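Local structure of nitrate transport protein (Parabacteroides distasonis, 3HN0) at residues 80-85 / 240-245. The protein probably serves as the substrate-binding component of an ABC transporter, perhaps for nitrate or a related solute. Numbering follows the deposited sequence.
Sequences CPIWGT and CKIYYL. With EDO (1,2-ethanediol), chain E.
Cys80 and Leu245 form an antiparallel hydrogen-bonded pair, with Cys80 N donating to Leu245 O at 2.9 Å and Leu245 N donating back to Cys80 O. At Pro81 the ring CB lies 4.2 Å from CD1 of Tyr244, whose hydroxyl is bonded to Glu200, while Pro81 O accepts from Tyr243 N, which sits well above the carbonyl plane. The register slips by one residue before Ile82 pairs with Ile242, a beta bulge where strand 242-246 borders the mixed sheet beside strand 76-82. With CG1 anti to the backbone N (chi1 -179°), Ile82 brings that atom to 3.5 Å from Ile242 CD1, a contact that depends on the conformer, since each isoleucine adopts two. Tyr243 O, on the bulged strand, is taken up by the indole of Trp83: NE1 donates at 2.8 Å, the oxygen almost exactly in the ring plane. Farther round the ring, CZ2 packs 3.8 Å from Leu245 CD1, and Cys80 SG lies over one face, toward the rim. An alanine in place of Trp83 would probably leave Tyr243 O without its indole donor and open a gap beside Leu245. Beyond the strand, Cys240 O accepts from both Trp83 N (3.3 Å) and Gly84 N (2.9 Å).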
loop_
_atom_site.group_PDB
_atom_site.type_symbol
_atom_site.label_atom_id
_atom_site.label_comp_id
_atom_site.label_asym_id
_atom_site.label_seq_id
_atom_site.Cartn_x
_atom_site.Cartn_y
_atom_site.Cartn_z
ATOM N N CYS A 80 5.055 12.833 -4.325
ATOM C CA CYS A 80 4.111 12.195 -5.261
ATOM C C CYS A 80 2.687 12.421 -4.793
ATOM O O CYS A 80 2.390 12.139 -3.635
ATOM C CB CYS A 80 4.438 10.733 -5.396
ATOM S SG CYS A 80 3.231 9.832 -6.446
ATOM N N PRO A 81 1.780 12.912 -5.693
ATOM C CA PRO A 81 0.431 13.266 -5.278
ATOM C C PRO A 81 -0.664 12.303 -5.678
ATOM O O PRO A 81 -1.829 12.557 -5.376
ATOM C CB PRO A 81 0.204 14.566 -6.052
ATOM C CG PRO A 81 0.915 14.369 -7.330
ATOM C CD PRO A 81 2.131 13.542 -6.964
ATOM N N ILE A 82 -0.317 11.270 -6.413
ATOM C CA ILE A 82 -1.341 10.401 -6.966
ATOM C C ILE A 82 -0.760 8.996 -6.974
ATOM O O ILE A 82 0.426 8.780 -7.233
ATOM C CB ILE A 82 -1.822 10.937 -8.365
ATOM C CG1 ILE A 82 -2.939 10.054 -8.978
ATOM C CG2 ILE A 82 -0.644 11.000 -9.370
ATOM C CD1 ILE A 82 -3.565 10.582 -10.327
ATOM N N TRP A 83 -1.610 8.024 -6.628
ATOM C CA TRP A 83 -1.142 6.669 -6.359
ATOM C C TRP A 83 -1.921 5.585 -7.146
ATOM O O TRP A 83 -1.603 4.409 -7.085
ATOM C CB TRP A 83 -1.196 6.403 -4.831
ATOM C CG TRP A 83 -0.307 7.395 -4.112
ATOM C CD1 TRP A 83 -0.646 8.648 -3.721
ATOM C CD2 TRP A 83 1.104 7.253 -3.854
ATOM N NE1 TRP A 83 0.439 9.305 -3.203
ATOM C CE2 TRP A 83 1.529 8.458 -3.231
ATOM C CE3 TRP A 83 2.032 6.213 -4.029
ATOM C CZ2 TRP A 83 2.823 8.674 -2.840
ATOM C CZ3 TRP A 83 3.339 6.417 -3.605
ATOM C CH2 TRP A 83 3.732 7.664 -3.030
ATOM N N GLY A 84 -2.946 5.990 -7.867
ATOM C CA GLY A 84 -3.817 5.064 -8.611
ATOM C C GLY A 84 -3.781 5.415 -10.086
ATOM O O GLY A 84 -4.515 6.276 -10.559
ATOM N N THR A 85 -2.878 4.800 -10.838
ATOM C CA THR A 85 -2.766 5.152 -12.225
ATOM C C THR A 85 -3.060 4.063 -13.230
ATOM O O THR A 85 -3.303 4.371 -14.398
ATOM C CB THR A 85 -1.373 5.777 -12.538
ATOM O OG1 THR A 85 -0.376 4.799 -12.434
ATOM C CG2 THR A 85 -1.043 6.863 -11.574
ATOM N N CYS A 240 -8.066 7.218 -8.481
ATOM C CA CYS A 240 -6.795 7.920 -8.621
ATOM C C CYS A 240 -5.990 7.906 -7.337
ATOM O O CYS A 240 -4.769 8.151 -7.387
ATOM C CB CYS A 240 -6.999 9.396 -9.056
ATOM S SG CYS A 240 -7.688 9.504 -10.710
ATOM N N LYS A 241 -6.625 7.642 -6.188
ATOM C CA LYS A 241 -5.858 7.521 -4.923
ATOM C C LYS A 241 -4.982 8.785 -4.711
ATOM O O LYS A 241 -3.740 8.725 -4.619
ATOM C CB LYS A 241 -4.972 6.257 -4.913
ATOM C CG LYS A 241 -5.759 4.908 -5.055
ATOM C CD LYS A 241 -6.720 4.688 -3.885
ATOM C CE LYS A 241 -7.496 3.349 -3.978
ATOM N NZ LYS A 241 -8.770 3.506 -4.734
ATOM N N ILE A 242 -5.674 9.903 -4.579
ATOM C CA ILE A 242 -5.075 11.226 -4.491
ATOM C C ILE A 242 -4.654 11.483 -3.035
ATOM O O ILE A 242 -5.482 11.458 -2.123
ATOM C CB ILE A 242 -6.048 12.326 -5.034
ATOM C CG1 ILE A 242 -6.431 12.046 -6.504
ATOM C CG2 ILE A 242 -5.482 13.747 -4.848
ATOM C CD1 ILE A 242 -5.278 12.245 -7.552
ATOM N N TYR A 243 -3.366 11.769 -2.847
ATOM C CA TYR A 243 -2.793 12.063 -1.538
ATOM C C TYR A 243 -1.343 12.452 -1.719
ATOM O O TYR A 243 -0.599 11.751 -2.415
ATOM C CB TYR A 243 -2.847 10.835 -0.651
ATOM C CG TYR A 243 -2.406 11.058 0.779
ATOM C CD1 TYR A 243 -3.260 11.647 1.699
ATOM C CD2 TYR A 243 -1.145 10.653 1.239
ATOM C CE1 TYR A 243 -2.888 11.823 3.031
ATOM C CE2 TYR A 243 -0.777 10.826 2.579
ATOM C CZ TYR A 243 -1.655 11.409 3.468
ATOM O OH TYR A 243 -1.287 11.608 4.799
ATOM N N TYR A 244 -0.921 13.532 -1.087
ATOM C CA TYR A 244 0.453 13.963 -1.261
ATOM C C TYR A 244 1.353 13.380 -0.162
ATOM O O TYR A 244 1.110 13.577 1.038
ATOM C CB TYR A 244 0.561 15.498 -1.315
ATOM C CG TYR A 244 1.984 15.907 -1.517
ATOM C CD1 TYR A 244 2.563 15.817 -2.751
ATOM C CD2 TYR A 244 2.765 16.307 -0.448
ATOM C CE1 TYR A 244 3.885 16.148 -2.934
ATOM C CE2 TYR A 244 4.068 16.700 -0.637
ATOM C CZ TYR A 244 4.633 16.580 -1.857
ATOM O OH TYR A 244 5.943 16.943 -2.091
ATOM N N LEU A 245 2.401 12.675 -0.581
ATOM C CA LEU A 245 3.505 12.319 0.285
ATOM C C LEU A 245 4.788 12.934 -0.217
ATOM O O LEU A 245 5.132 12.840 -1.434
ATOM C CB LEU A 245 3.712 10.793 0.339
ATOM C CG LEU A 245 2.720 9.989 1.130
ATOM C CD1 LEU A 245 3.118 8.506 0.928
ATOM C CD2 LEU A 245 2.756 10.349 2.617
HETATM C C1 EDO E . -3.900 15.995 2.508
HETATM O O1 EDO E . -3.091 15.454 3.548
HETATM C C2 EDO E . -3.921 15.126 1.264
HETATM O O2 EDO E . -2.623 14.941 0.700
#